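Inositol dehydrogenase (Lactobacillus casei, PDB 4N54) catalyses the NAD-dependent oxidation of scyllo-inositol, probably to the corresponding ketone, an inosose. Local coordinates at residues V20-L25 with A51-A56; A44-V49 with E64-F69; M192-I197 with Q330-A335. All blocks are in the same frame, centred on the assembly; numbering follows the deposited sequence.

Contact 1: V20-L25 with A51-A56. With NAI (1,4-dihydronicotinamide adenine dinucleotide), chain E; 2H3 ((1r,2r,3r,4r,5r,6r)-cyclohexane-1,2,3,4,5,6-hexol), chain F.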
loop_
_atom_site.group_PDB
_atom_site.type_symbol
_atom_site.label_atom_id
_atom_site.label_comp_id
_atom_site.label_asym_id
_atom_site.label_seq_id
_atom_site.Cartn_x
_atom_site.Cartn_y
_atom_site.Cartn_z
ATOM N N VAL A 20 14.971 -9.654 37.312
ATOM C CA VAL A 20 13.867 -10.316 37.991
ATOM C C VAL A 20 12.709 -10.480 37.027
ATOM O O VAL A 20 12.163 -9.516 36.521
ATOM C CB VAL A 20 13.427 -9.586 39.294
ATOM C CG1 VAL A 20 13.091 -8.136 39.043
ATOM C CG2 VAL A 20 12.252 -10.286 39.939
ATOM N N GLY A 21 12.343 -11.713 36.755
ATOM C CA GLY A 21 11.290 -11.963 35.805
ATOM C C GLY A 21 11.838 -12.596 34.550
ATOM O O GLY A 21 12.738 -12.067 33.919
ATOM N N LEU A 22 11.288 -13.739 34.188
ATOM C CA LEU A 22 11.730 -14.425 33.007
ATOM C C LEU A 22 10.526 -14.928 32.228
ATOM O O LEU A 22 10.562 -15.991 31.631
ATOM C CB LEU A 22 12.678 -15.555 33.380
ATOM C CG LEU A 22 13.951 -15.154 34.113
ATOM C CD1 LEU A 22 14.656 -16.351 34.659
ATOM C CD2 LEU A 22 14.875 -14.385 33.226
ATOM N N GLY A 23 9.465 -14.136 32.229
ATOM C CA GLY A 23 8.251 -14.493 31.532
ATOM C C GLY A 23 8.222 -14.055 30.088
ATOM O O GLY A 23 9.242 -14.074 29.414
ATOM N N ARG A 24 7.046 -13.657 29.628
ATOM C CA ARG A 24 6.851 -13.215 28.257
ATOM C C ARG A 24 7.920 -12.256 27.759
ATOM O O ARG A 24 8.417 -12.415 26.663
ATOM C CB ARG A 24 5.475 -12.591 28.087
ATOM C CG ARG A 24 4.333 -13.582 28.169
ATOM C CD ARG A 24 2.998 -12.936 27.922
ATOM N NE ARG A 24 2.866 -11.685 28.631
ATOM C CZ ARG A 24 2.153 -10.659 28.204
ATOM N NH1 ARG A 24 1.492 -10.728 27.072
ATOM N NH2 ARG A 24 2.117 -9.554 28.920
ATOM N N LEU A 25 8.289 -11.280 28.575
ATOM C CA LEU A 25 9.291 -10.321 28.175
ATOM C C LEU A 25 10.614 -10.551 28.845
ATOM O O LEU A 25 11.648 -10.345 28.244
ATOM C CB LEU A 25 8.833 -8.896 28.435
ATOM C CG LEU A 25 9.869 -7.825 28.085
ATOM C CD1 LEU A 25 10.189 -7.844 26.612
ATOM C CD2 LEU A 25 9.387 -6.475 28.496
ATOM N N ALA A 51 11.866 -23.678 37.122
ATOM C CA ALA A 51 12.200 -24.124 35.786
ATOM C C ALA A 51 12.809 -22.982 34.987
ATOM O O ALA A 51 13.641 -23.210 34.121
ATOM C CB ALA A 51 10.989 -24.684 35.090
ATOM N N GLU A 52 12.412 -21.756 35.305
ATOM C CA GLU A 52 12.940 -20.589 34.619
ATOM C C GLU A 52 14.391 -20.325 34.971
ATOM O O GLU A 52 15.180 -20.009 34.105
ATOM C CB GLU A 52 12.067 -19.358 34.862
ATOM C CG GLU A 52 10.694 -19.477 34.238
ATOM C CD GLU A 52 9.814 -18.258 34.441
ATOM O OE1 GLU A 52 10.287 -17.263 35.001
ATOM O OE2 GLU A 52 8.639 -18.300 34.033
ATOM N N LEU A 53 14.745 -20.471 36.237
ATOM C CA LEU A 53 16.120 -20.251 36.678
ATOM C C LEU A 53 17.091 -21.272 36.106
ATOM O O LEU A 53 18.233 -20.956 35.805
ATOM C CB LEU A 53 16.189 -20.275 38.197
ATOM C CG LEU A 53 15.380 -19.198 38.906
ATOM C CD1 LEU A 53 15.467 -19.387 40.389
ATOM C CD2 LEU A 53 15.879 -17.836 38.521
ATOM N N ASP A 54 16.630 -22.506 35.977
ATOM C CA ASP A 54 17.409 -23.539 35.335
ATOM C C ASP A 54 17.703 -23.126 33.932
ATOM O O ASP A 54 18.835 -23.192 33.490
ATOM C CB ASP A 54 16.633 -24.843 35.299
ATOM C CG ASP A 54 16.781 -25.631 36.558
ATOM O OD1 ASP A 54 17.933 -25.840 36.991
ATOM O OD2 ASP A 54 15.742 -26.034 37.123
ATOM N N TRP A 55 16.670 -22.706 33.225
ATOM C CA TRP A 55 16.821 -22.306 31.842
ATOM C C TRP A 55 17.852 -21.209 31.706
ATOM O O TRP A 55 18.610 -21.191 30.759
ATOM C CB TRP A 55 15.480 -21.873 31.254
ATOM C CG TRP A 55 15.619 -21.216 29.954
ATOM C CD1 TRP A 55 15.783 -21.818 28.756
ATOM C CD2 TRP A 55 15.629 -19.817 29.706
ATOM N NE1 TRP A 55 15.902 -20.881 27.768
ATOM C CE2 TRP A 55 15.807 -19.640 28.328
ATOM C CE3 TRP A 55 15.507 -18.687 30.516
ATOM C CZ2 TRP A 55 15.858 -18.386 27.743
ATOM C CZ3 TRP A 55 15.560 -17.450 29.932
ATOM C CH2 TRP A 55 15.739 -17.308 28.561
ATOM N N ALA A 56 17.893 -20.306 32.668
ATOM C CA ALA A 56 18.876 -19.240 32.634
ATOM C C ALA A 56 20.287 -19.784 32.796
ATOM O O ALA A 56 21.191 -19.385 32.087
ATOM C CB ALA A 56 18.577 -18.213 33.685
HETATM P PA NAI E . 4.995 -12.928 32.861
HETATM O O1A NAI E . 3.897 -13.233 33.735
HETATM O O2A NAI E . 5.143 -13.514 31.532
HETATM O O5B NAI E . 6.337 -13.139 33.584
HETATM C C5B NAI E . 6.451 -12.914 34.955
HETATM C C4B NAI E . 7.812 -13.315 35.469
HETATM O O4B NAI E . 7.979 -12.675 36.718
HETATM C C3B NAI E . 7.941 -14.793 35.759
HETATM O O3B NAI E . 9.288 -15.138 35.589
HETATM C C2B NAI E . 7.682 -14.923 37.229
HETATM O O2B NAI E . 8.415 -16.016 37.735
HETATM C C1B NAI E . 8.253 -13.624 37.732
HETATM N N9A NAI E . 7.665 -13.213 39.000
HETATM C C8A NAI E . 6.381 -13.099 39.261
HETATM N N7A NAI E . 6.170 -12.694 40.518
HETATM C C5A NAI E . 7.355 -12.520 41.074
HETATM C C6A NAI E . 7.854 -12.095 42.383
HETATM N N6A NAI E . 6.998 -11.776 43.328
HETATM N N1A NAI E . 9.167 -12.031 42.590
HETATM C C2A NAI E . 10.006 -12.357 41.610
HETATM N N3A NAI E . 9.629 -12.746 40.389
HETATM C C4A NAI E . 8.339 -12.859 40.068
HETATM O O3 NAI E . 4.954 -11.357 32.723
HETATM P PN NAI E . 5.489 -10.538 31.509
HETATM O O1N NAI E . 4.528 -10.616 30.442
HETATM O O2N NAI E . 6.866 -10.870 31.265
HETATM O O5D NAI E . 5.455 -9.086 32.096
HETATM C C5D NAI E . 6.519 -8.537 32.843
HETATM C C4D NAI E . 6.469 -7.023 32.968
HETATM O O4D NAI E . 6.873 -6.449 31.754
HETATM C C3D NAI E . 5.100 -6.480 33.291
HETATM O O3D NAI E . 5.233 -5.422 34.206
HETATM C C2D NAI E . 4.619 -5.983 31.961
HETATM O O2D NAI E . 3.728 -4.895 32.084
HETATM C C1D NAI E . 5.895 -5.611 31.241
HETATM N N1N NAI E . 5.851 -5.883 29.828
HETATM C C2N NAI E . 6.204 -4.919 29.031
HETATM C C3N NAI E . 6.213 -5.050 27.672
HETATM C C7N NAI E . 6.608 -3.888 26.833
HETATM O O7N NAI E . 6.206 -3.823 25.734
HETATM N N7N NAI E . 7.381 -2.936 27.274
HETATM C C4N NAI E . 5.805 -6.349 27.040
HETATM C C5N NAI E . 5.456 -7.334 28.036
HETATM C C6N NAI E . 5.495 -7.062 29.378
HETATM O O3 2H3 F . 3.361 -4.175 24.746
HETATM C C3 2H3 F . 2.379 -4.780 25.499
HETATM C C4 2H3 F . 2.163 -6.201 25.055
HETATM O O4 2H3 F . 1.627 -6.210 23.791
HETATM C C5 2H3 F . 1.139 -6.879 25.918
HETATM O O5 2H3 F . 0.930 -8.166 25.514
HETATM C C6 2H3 F . 1.568 -6.855 27.347
HETATM O O6 2H3 F . 0.645 -7.476 28.132
HETATM C C1 2H3 F . 1.726 -5.468 27.857
HETATM O O1 2H3 F . 2.296 -5.549 29.099
HETATM C C2 2H3 F . 2.778 -4.632 26.930
HETATM O O2 2H3 F . 2.793 -3.306 27.259
#
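Leu22 meets Glu52 where the glycine-rich loop of a Rossmann fold, between strand 15-20 and helix 26-35, passes helix 50-60 and carries the dinucleotide. At the end of the strand, Val20 lays its CG2 methyl against the adenine, 3.5 Å from C2A. Gly21 follows with a positive phi of 111°, where a CB would collide with the carbonyl oxygen of Val20. Leu22 gives its backbone N to the adenosine ribose hydroxyl O3B (2.8 Å). O3B in turn donates to Glu52 OE1, at a modelled separation too short to be trusted in detail; an acidic group at this ribose would probably disfavour the extra phosphate of NADP. The two side chains run by one another, pointing opposite ways, with Leu22 CB 3.4 Å from Glu52 OE1. With CG beside its backbone N (chi1 -60°), Leu22 sets CD1 against the helix, over the Glu52 backbone and beside Leu53 CD2 (4.3 Å) and Ala56 CB, an apolar patch that suits leucine. Gly23 lets the diphosphate come close, since a CB there would collide with O5B. Arg24 continues the grip with its backbone N on O2A, while its chain, bent at chi3, brings NE to O1N (2.7 Å); Phe179 makes a cation-pi contact with the guanidinium. At the guanidinium edge, in its plane, Arg24 NH2 points almost straight (178°) at the inositol O6. Leu25 N holds O2N, and Leu25 CD2 rests 3.6 Å from C3N of the nicotinamide.

Contact 2: A44-V49 with E64-F69. With NAI (1,4-dihydronicotinamide adenine dinucleotide), chain E.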
loop_
_atom_site.group_PDB
_atom_site.type_symbol
_atom_site.label_atom_id
_atom_site.label_comp_id
_atom_site.label_asym_id
_atom_site.label_seq_id
_atom_site.Cartn_x
_atom_site.Cartn_y
_atom_site.Cartn_z
ATOM N N ALA A 44 22.906 -12.326 37.316
ATOM C CA ALA A 44 21.945 -12.879 38.244
ATOM C C ALA A 44 20.519 -12.846 37.733
ATOM O O ALA A 44 20.170 -12.010 36.922
ATOM C CB ALA A 44 22.045 -12.152 39.560
ATOM N N ALA A 45 19.691 -13.756 38.232
ATOM C CA ALA A 45 18.297 -13.827 37.826
ATOM C C ALA A 45 17.393 -14.298 38.953
ATOM O O ALA A 45 17.727 -15.208 39.689
ATOM C CB ALA A 45 18.146 -14.713 36.616
ATOM N N THR A 46 16.239 -13.665 39.073
ATOM C CA THR A 46 15.303 -13.962 40.134
ATOM C C THR A 46 13.960 -14.327 39.528
ATOM O O THR A 46 13.517 -13.693 38.584
ATOM C CB THR A 46 15.121 -12.741 41.034
ATOM O OG1 THR A 46 16.369 -12.382 41.621
ATOM C CG2 THR A 46 14.137 -13.016 42.113
ATOM N N SER A 47 13.320 -15.357 40.064
ATOM C CA SER A 47 12.007 -15.759 39.607
ATOM C C SER A 47 11.350 -16.723 40.562
ATOM O O SER A 47 12.010 -17.483 41.243
ATOM C CB SER A 47 12.082 -16.429 38.249
ATOM O OG SER A 47 10.812 -16.895 37.879
ATOM N N VAL A 48 10.033 -16.705 40.580
ATOM C CA VAL A 48 9.276 -17.613 41.407
ATOM C C VAL A 48 8.983 -18.916 40.670
ATOM O O VAL A 48 8.165 -19.709 41.105
ATOM C CB VAL A 48 7.973 -16.961 41.880
ATOM C CG1 VAL A 48 8.269 -15.831 42.824
ATOM C CG2 VAL A 48 7.189 -16.471 40.716
ATOM N N VAL A 49 9.653 -19.120 39.541
ATOM C CA VAL A 49 9.530 -20.364 38.800
ATOM C C VAL A 49 10.887 -21.001 38.622
ATOM O O VAL A 49 11.706 -20.519 37.860
ATOM C CB VAL A 49 8.880 -20.173 37.422
ATOM C CG1 VAL A 49 8.644 -21.508 36.772
ATOM C CG2 VAL A 49 7.574 -19.442 37.548
ATOM N N GLU A 64 24.186 -16.893 39.243
ATOM C CA GLU A 64 23.480 -16.831 40.511
ATOM C C GLU A 64 21.979 -16.679 40.363
ATOM O O GLU A 64 21.512 -15.749 39.729
ATOM C CB GLU A 64 24.012 -15.666 41.339
ATOM C CG GLU A 64 25.504 -15.635 41.471
ATOM C CD GLU A 64 25.987 -14.382 42.127
ATOM O OE1 GLU A 64 25.820 -14.255 43.350
ATOM O OE2 GLU A 64 26.529 -13.519 41.419
ATOM N N VAL A 65 21.225 -17.577 40.984
ATOM C CA VAL A 65 19.774 -17.580 40.854
ATOM C C VAL A 65 19.088 -17.385 42.197
ATOM O O VAL A 65 19.647 -17.707 43.230
ATOM C CB VAL A 65 19.272 -18.870 40.190
ATOM C CG1 VAL A 65 19.707 -18.919 38.748
ATOM C CG2 VAL A 65 19.794 -20.061 40.918
ATOM N N PHE A 66 17.882 -16.835 42.184
ATOM C CA PHE A 66 17.174 -16.519 43.406
ATOM C C PHE A 66 15.662 -16.611 43.230
ATOM O O PHE A 66 15.149 -16.492 42.129
ATOM C CB PHE A 66 17.528 -15.112 43.859
ATOM C CG PHE A 66 18.983 -14.857 43.962
ATOM C CD1 PHE A 66 19.665 -15.127 45.127
ATOM C CD2 PHE A 66 19.677 -14.349 42.892
ATOM C CE1 PHE A 66 21.007 -14.883 45.224
ATOM C CE2 PHE A 66 21.017 -14.112 42.981
ATOM C CZ PHE A 66 21.685 -14.376 44.148
ATOM N N GLU A 67 14.954 -16.799 44.331
ATOM C CA GLU A 67 13.513 -16.925 44.302
ATOM C C GLU A 67 12.895 -15.706 44.930
ATOM O O GLU A 67 11.677 -15.560 44.994
ATOM C CB GLU A 67 13.082 -18.159 45.074
ATOM C CG GLU A 67 12.257 -19.119 44.271
ATOM C CD GLU A 67 12.126 -20.462 44.938
ATOM O OE1 GLU A 67 13.057 -21.289 44.814
ATOM O OE2 GLU A 67 11.089 -20.688 45.594
ATOM N N ASP A 68 13.757 -14.825 45.401
ATOM C CA ASP A 68 13.324 -13.642 46.100
ATOM C C ASP A 68 14.175 -12.492 45.626
ATOM O O ASP A 68 15.381 -12.617 45.475
ATOM C CB ASP A 68 13.462 -13.845 47.610
ATOM C CG ASP A 68 13.137 -12.611 48.396
ATOM O OD1 ASP A 68 14.058 -11.813 48.638
ATOM O OD2 ASP A 68 11.970 -12.442 48.778
ATOM N N PHE A 69 13.521 -11.375 45.365
ATOM C CA PHE A 69 14.203 -10.221 44.844
ATOM C C PHE A 69 15.192 -9.637 45.846
ATOM O O PHE A 69 16.359 -9.481 45.528
ATOM C CB PHE A 69 13.202 -9.164 44.428
ATOM C CG PHE A 69 13.835 -7.968 43.835
ATOM C CD1 PHE A 69 14.442 -8.043 42.607
ATOM C CD2 PHE A 69 13.849 -6.781 44.506
ATOM C CE1 PHE A 69 15.035 -6.947 42.055
ATOM C CE2 PHE A 69 14.441 -5.689 43.957
ATOM C CZ PHE A 69 15.028 -5.767 42.731
HETATM P PA NAI E . 4.995 -12.928 32.861
HETATM O O1A NAI E . 3.897 -13.233 33.735
HETATM O O2A NAI E . 5.143 -13.514 31.532
HETATM O O5B NAI E . 6.337 -13.139 33.584
HETATM C C5B NAI E . 6.451 -12.914 34.955
HETATM C C4B NAI E . 7.812 -13.315 35.469
HETATM O O4B NAI E . 7.979 -12.675 36.718
HETATM C C3B NAI E . 7.941 -14.793 35.759
HETATM O O3B NAI E . 9.288 -15.138 35.589
HETATM C C2B NAI E . 7.682 -14.923 37.229
HETATM O O2B NAI E . 8.415 -16.016 37.735
HETATM C C1B NAI E . 8.253 -13.624 37.732
HETATM N N9A NAI E . 7.665 -13.213 39.000
HETATM C C8A NAI E . 6.381 -13.099 39.261
HETATM N N7A NAI E . 6.170 -12.694 40.518
HETATM C C5A NAI E . 7.355 -12.520 41.074
HETATM C C6A NAI E . 7.854 -12.095 42.383
HETATM N N6A NAI E . 6.998 -11.776 43.328
HETATM N N1A NAI E . 9.167 -12.031 42.590
HETATM C C2A NAI E . 10.006 -12.357 41.610
HETATM N N3A NAI E . 9.629 -12.746 40.389
HETATM C C4A NAI E . 8.339 -12.859 40.068
HETATM O O3 NAI E . 4.954 -11.357 32.723
HETATM P PN NAI E . 5.489 -10.538 31.509
HETATM O O1N NAI E . 4.528 -10.616 30.442
HETATM O O2N NAI E . 6.866 -10.870 31.265
HETATM O O5D NAI E . 5.455 -9.086 32.096
HETATM C C5D NAI E . 6.519 -8.537 32.843
HETATM C C4D NAI E . 6.469 -7.023 32.968
HETATM O O4D NAI E . 6.873 -6.449 31.754
HETATM C C3D NAI E . 5.100 -6.480 33.291
HETATM O O3D NAI E . 5.233 -5.422 34.206
HETATM C C2D NAI E . 4.619 -5.983 31.961
HETATM O O2D NAI E . 3.728 -4.895 32.084
HETATM C C1D NAI E . 5.895 -5.611 31.241
HETATM N N1N NAI E . 5.851 -5.883 29.828
HETATM C C2N NAI E . 6.204 -4.919 29.031
HETATM C C3N NAI E . 6.213 -5.050 27.672
HETATM C C7N NAI E . 6.608 -3.888 26.833
HETATM O O7N NAI E . 6.206 -3.823 25.734
HETATM N N7N NAI E . 7.381 -2.936 27.274
HETATM C C4N NAI E . 5.805 -6.349 27.040
HETATM C C5N NAI E . 5.456 -7.334 28.036
HETATM C C6N NAI E . 5.495 -7.062 29.378
#
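Thr46 and Phe66 project from the same face of the sheet and cross obliquely, Thr46 OG1 lying 3.7 Å from Phe66 CB. That hydroxyl is buried without a polar partner. The Thr46 methyl, anti to its backbone N, is carried instead onto the backbone of the next turn, with CG2 3.6 Å from Asp68 C. Phe66 presents its ring edge to Ala44, CE2 to CB at 4.1 Å; the small alanine leaves room for the ring, and Met72 of helix 69-75 packs on all three residues. Ala45 and Val65 point to the other face, where Leu53 of helix 50-60 touches Val65. These strands begin and end a beta-alpha-beta crossover of the Rossmann fold, running parallel at 14° with 64-66 at the sheet's edge. Ala45 N bonds to Glu64 O (3.1 Å), Phe66 N to Ala45 O and Ser47 N to Phe66 O. Beyond the strand, Ser47 OG stands anti to its backbone N (chi1 176°), accepts from Val49 N (3.0 Å) in an ST turn, and is hydrogen-bonded to Glu52 OE1. A further hydrogen bond joins Ser47 OG to the ribose O2B at 2.6 Å. Replacing Ser47 with alanine would probably leave the Val49 amide without its side-chain acceptor and take a hydroxyl partner from both O2B and Glu52 OE1. Val48 lies over the adenine, its CG1 methyl 3.8 Å from C6A.

Contact 3: M192-I197 with Q330-A335. With 2H3 ((1r,2r,3r,4r,5r,6r)-cyclohexane-1,2,3,4,5,6-hexol), chain F; NAI (1,4-dihydronicotinamide adenine dinucleotide), chain E.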
loop_
_atom_site.group_PDB
_atom_site.type_symbol
_atom_site.label_atom_id
_atom_site.label_comp_id
_atom_site.label_asym_id
_atom_site.label_seq_id
_atom_site.Cartn_x
_atom_site.Cartn_y
_atom_site.Cartn_z
ATOM N N MET A 192 -1.722 -1.720 28.563
ATOM C CA MET A 192 -1.563 -1.427 27.152
ATOM C C MET A 192 -1.589 0.061 26.854
ATOM O O MET A 192 -0.643 0.599 26.308
ATOM C CB MET A 192 -2.663 -2.099 26.335
ATOM C CG MET A 192 -2.575 -3.579 26.307
ATOM S SD MET A 192 -1.097 -4.180 25.527
ATOM C CE MET A 192 -1.508 -3.885 23.841
ATOM N N SER A 193 -2.693 0.699 27.211
ATOM C CA SER A 193 -2.961 2.084 26.872
ATOM C C SER A 193 -1.905 3.035 27.413
ATOM O O SER A 193 -1.798 4.160 26.963
ATOM C CB SER A 193 -4.347 2.498 27.356
ATOM O OG SER A 193 -5.377 1.999 26.551
ATOM N N ILE A 194 -1.115 2.569 28.361
ATOM C CA ILE A 194 -0.123 3.414 28.971
ATOM C C ILE A 194 1.018 3.770 28.013
ATOM O O ILE A 194 1.592 4.834 28.122
ATOM C CB ILE A 194 0.397 2.828 30.283
ATOM C CG1 ILE A 194 1.161 3.893 31.049
ATOM C CG2 ILE A 194 1.243 1.617 30.029
ATOM C CD1 ILE A 194 1.353 3.621 32.446
ATOM N N HIS A 195 1.327 2.881 27.076
ATOM C CA HIS A 195 2.291 3.179 26.028
ATOM C C HIS A 195 1.848 4.363 25.191
ATOM O O HIS A 195 2.639 5.218 24.849
ATOM C CB HIS A 195 2.457 1.994 25.098
ATOM C CG HIS A 195 3.250 0.870 25.671
ATOM N ND1 HIS A 195 4.621 0.891 25.737
ATOM C CD2 HIS A 195 2.867 -0.323 26.167
ATOM C CE1 HIS A 195 5.044 -0.235 26.268
ATOM N NE2 HIS A 195 4.000 -0.991 26.530
ATOM N N ASP A 196 0.564 4.382 24.871
ATOM C CA ASP A 196 -0.023 5.404 24.043
ATOM C C ASP A 196 -0.086 6.737 24.766
ATOM O O ASP A 196 0.088 7.774 24.170
ATOM C CB ASP A 196 -1.413 4.991 23.619
ATOM C CG ASP A 196 -1.425 3.701 22.849
ATOM O OD1 ASP A 196 -0.893 3.671 21.734
ATOM O OD2 ASP A 196 -1.973 2.723 23.364
ATOM N N ILE A 197 -0.348 6.687 26.059
ATOM C CA ILE A 197 -0.364 7.883 26.873
ATOM C C ILE A 197 0.996 8.547 26.837
ATOM O O ILE A 197 1.096 9.736 26.623
ATOM C CB ILE A 197 -0.766 7.564 28.309
ATOM C CG1 ILE A 197 -2.261 7.280 28.371
ATOM C CG2 ILE A 197 -0.402 8.704 29.214
ATOM C CD1 ILE A 197 -2.729 6.884 29.680
ATOM N N GLN A 330 2.874 10.248 35.507
ATOM C CA GLN A 330 1.868 10.897 34.682
ATOM C C GLN A 330 1.111 9.897 33.807
ATOM O O GLN A 330 -0.059 10.066 33.531
ATOM C CB GLN A 330 2.489 12.003 33.834
ATOM C CG GLN A 330 2.945 13.215 34.623
ATOM C CD GLN A 330 1.804 13.909 35.339
ATOM O OE1 GLN A 330 1.781 13.981 36.559
ATOM N NE2 GLN A 330 0.863 14.429 34.582
ATOM N N GLY A 331 1.796 8.847 33.393
ATOM C CA GLY A 331 1.171 7.804 32.614
ATOM C C GLY A 331 0.200 6.967 33.414
ATOM O O GLY A 331 -0.895 6.712 32.976
ATOM N N THR A 332 0.618 6.555 34.602
ATOM C CA THR A 332 -0.225 5.777 35.493
ATOM C C THR A 332 -1.424 6.609 35.942
ATOM O O THR A 332 -2.529 6.108 36.063
ATOM C CB THR A 332 0.564 5.254 36.686
ATOM O OG1 THR A 332 1.552 4.332 36.236
ATOM C CG2 THR A 332 -0.336 4.556 37.654
ATOM N N LYS A 333 -1.198 7.896 36.138
ATOM C CA LYS A 333 -2.261 8.823 36.484
ATOM C C LYS A 333 -3.358 8.920 35.428
ATOM O O LYS A 333 -4.529 8.992 35.758
ATOM C CB LYS A 333 -1.672 10.196 36.764
ATOM C CG LYS A 333 -2.354 10.956 37.854
ATOM C CD LYS A 333 -1.552 12.171 38.244
ATOM C CE LYS A 333 -2.387 13.422 38.151
ATOM N NZ LYS A 333 -1.678 14.613 38.690
ATOM N N ALA A 334 -2.986 8.917 34.161
ATOM C CA ALA A 334 -3.974 9.006 33.108
ATOM C C ALA A 334 -4.660 7.671 32.857
ATOM O O ALA A 334 -5.807 7.626 32.469
ATOM C CB ALA A 334 -3.363 9.515 31.858
ATOM N N ALA A 335 -3.933 6.593 33.071
ATOM C CA ALA A 335 -4.476 5.268 32.858
ATOM C C ALA A 335 -5.540 4.941 33.896
ATOM O O ALA A 335 -6.575 4.402 33.568
ATOM C CB ALA A 335 -3.387 4.248 32.864
HETATM O O3 2H3 F . 3.361 -4.175 24.746
HETATM C C3 2H3 F . 2.379 -4.780 25.499
HETATM C C4 2H3 F . 2.163 -6.201 25.055
HETATM O O4 2H3 F . 1.627 -6.210 23.791
HETATM C C5 2H3 F . 1.139 -6.879 25.918
HETATM O O5 2H3 F . 0.930 -8.166 25.514
HETATM C C6 2H3 F . 1.568 -6.855 27.347
HETATM O O6 2H3 F . 0.645 -7.476 28.132
HETATM C C1 2H3 F . 1.726 -5.468 27.857
HETATM O O1 2H3 F . 2.296 -5.549 29.099
HETATM C C2 2H3 F . 2.778 -4.632 26.930
HETATM O O2 2H3 F . 2.793 -3.306 27.259
HETATM P PA NAI E . 4.995 -12.928 32.861
HETATM O O1A NAI E . 3.897 -13.233 33.735
HETATM O O2A NAI E . 5.143 -13.514 31.532
HETATM O O5B NAI E . 6.337 -13.139 33.584
HETATM C C5B NAI E . 6.451 -12.914 34.955
HETATM C C4B NAI E . 7.812 -13.315 35.469
HETATM O O4B NAI E . 7.979 -12.675 36.718
HETATM C C3B NAI E . 7.941 -14.793 35.759
HETATM O O3B NAI E . 9.288 -15.138 35.589
HETATM C C2B NAI E . 7.682 -14.923 37.229
HETATM O O2B NAI E . 8.415 -16.016 37.735
HETATM C C1B NAI E . 8.253 -13.624 37.732
HETATM N N9A NAI E . 7.665 -13.213 39.000
HETATM C C8A NAI E . 6.381 -13.099 39.261
HETATM N N7A NAI E . 6.170 -12.694 40.518
HETATM C C5A NAI E . 7.355 -12.520 41.074
HETATM C C6A NAI E . 7.854 -12.095 42.383
HETATM N N6A NAI E . 6.998 -11.776 43.328
HETATM N N1A NAI E . 9.167 -12.031 42.590
HETATM C C2A NAI E . 10.006 -12.357 41.610
HETATM N N3A NAI E . 9.629 -12.746 40.389
HETATM C C4A NAI E . 8.339 -12.859 40.068
HETATM O O3 NAI E . 4.954 -11.357 32.723
HETATM P PN NAI E . 5.489 -10.538 31.509
HETATM O O1N NAI E . 4.528 -10.616 30.442
HETATM O O2N NAI E . 6.866 -10.870 31.265
HETATM O O5D NAI E . 5.455 -9.086 32.096
HETATM C C5D NAI E . 6.519 -8.537 32.843
HETATM C C4D NAI E . 6.469 -7.023 32.968
HETATM O O4D NAI E . 6.873 -6.449 31.754
HETATM C C3D NAI E . 5.100 -6.480 33.291
HETATM O O3D NAI E . 5.233 -5.422 34.206
HETATM C C2D NAI E . 4.619 -5.983 31.961
HETATM O O2D NAI E . 3.728 -4.895 32.084
HETATM C C1D NAI E . 5.895 -5.611 31.241
HETATM N N1N NAI E . 5.851 -5.883 29.828
HETATM C C2N NAI E . 6.204 -4.919 29.031
HETATM C C3N NAI E . 6.213 -5.050 27.672
HETATM C C7N NAI E . 6.608 -3.888 26.833
HETATM O O7N NAI E . 6.206 -3.823 25.734
HETATM N N7N NAI E . 7.381 -2.936 27.274
HETATM C C4N NAI E . 5.805 -6.349 27.040
HETATM C C5N NAI E . 5.456 -7.334 28.036
HETATM C C6N NAI E . 5.495 -7.062 29.378
#
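The helix that lines the inositol site, 193-204, is backed by the long C-terminal helix 325-344: Ile194 and Ile197 on the first press against Gly331, Thr332, Ala334 and Ala335 on the second. The short helical segments pass 9.0 Å apart at 122°, and small residues on the C-terminal helix make room for the branched ones. At Gly331 a CB would come tightly against Ile194 CG1, so the absence of a side chain lets that chain lie along the helix backbone. Ile194, with CG1 anti to its backbone N (chi1 -166°), reaches across with CD1, which touches the peptide between Gly331 and Thr332, 3.7 Å from Gly331 C. One turn on, Ile197 points toward the partner helix. Its CD1 sits in the notch formed by Ala334 and Ala335, tight against Ala334 CB at 3.5 Å and looser against Ala335 CB at 4.2 Å, while its CG2 covers Gly331 CA. The CB of Thr332 points away, but OG1, hydrogen-bonded to Gly111 O, still borders Ile194 CD1. Asp196 faces the sheet, salt-bridged to Arg138 and hydrogen-bonded to Ser164 and Ser166. Met192 and His195 instead address the substrate. Met192 SD sits over one face of the inositol ring, 3.5 Å from C5, while the nicotinamide C4N approaches from the other face, 3.5 Å from C2. His195 NE2 meets the hydroxyl on that carbon, O2, at 2.7 Å and in the plane of the imidazole. C2 is thus placed as expected for the hydride donor, consistent with His195 acting as the base, as in related enzymes. Such a substrate-side histidine, on a C-terminal-domain helix facing the Rossmann-bound nicotinamide, is characteristic of inositol dehydrogenases of the GFO/IDH/MocA family.

Following the chain from the N terminus, the glycine-rich loop 20-25 comes first, then strand 40-46 with the turn to 49, then helix 50-60, and then edge strand 64-66. Contact 1 closes over 25 intervening residues and contact 2 over 14; their segments alternate, so the two loops cross. They touch through Gly21 N with Thr46 O, Glu52 with Ser47, and Leu53 packing on the strands, tying the 64-66 end of the Rossmann sheet together beside the adenosine. Contact 3 lies in series, closing a loop of 132 residues that returns the C-terminal helix 325-344 to helix 193-204. Its centre is about 27 Å from that of contact 1, yet both reach the cofactor and the inositol.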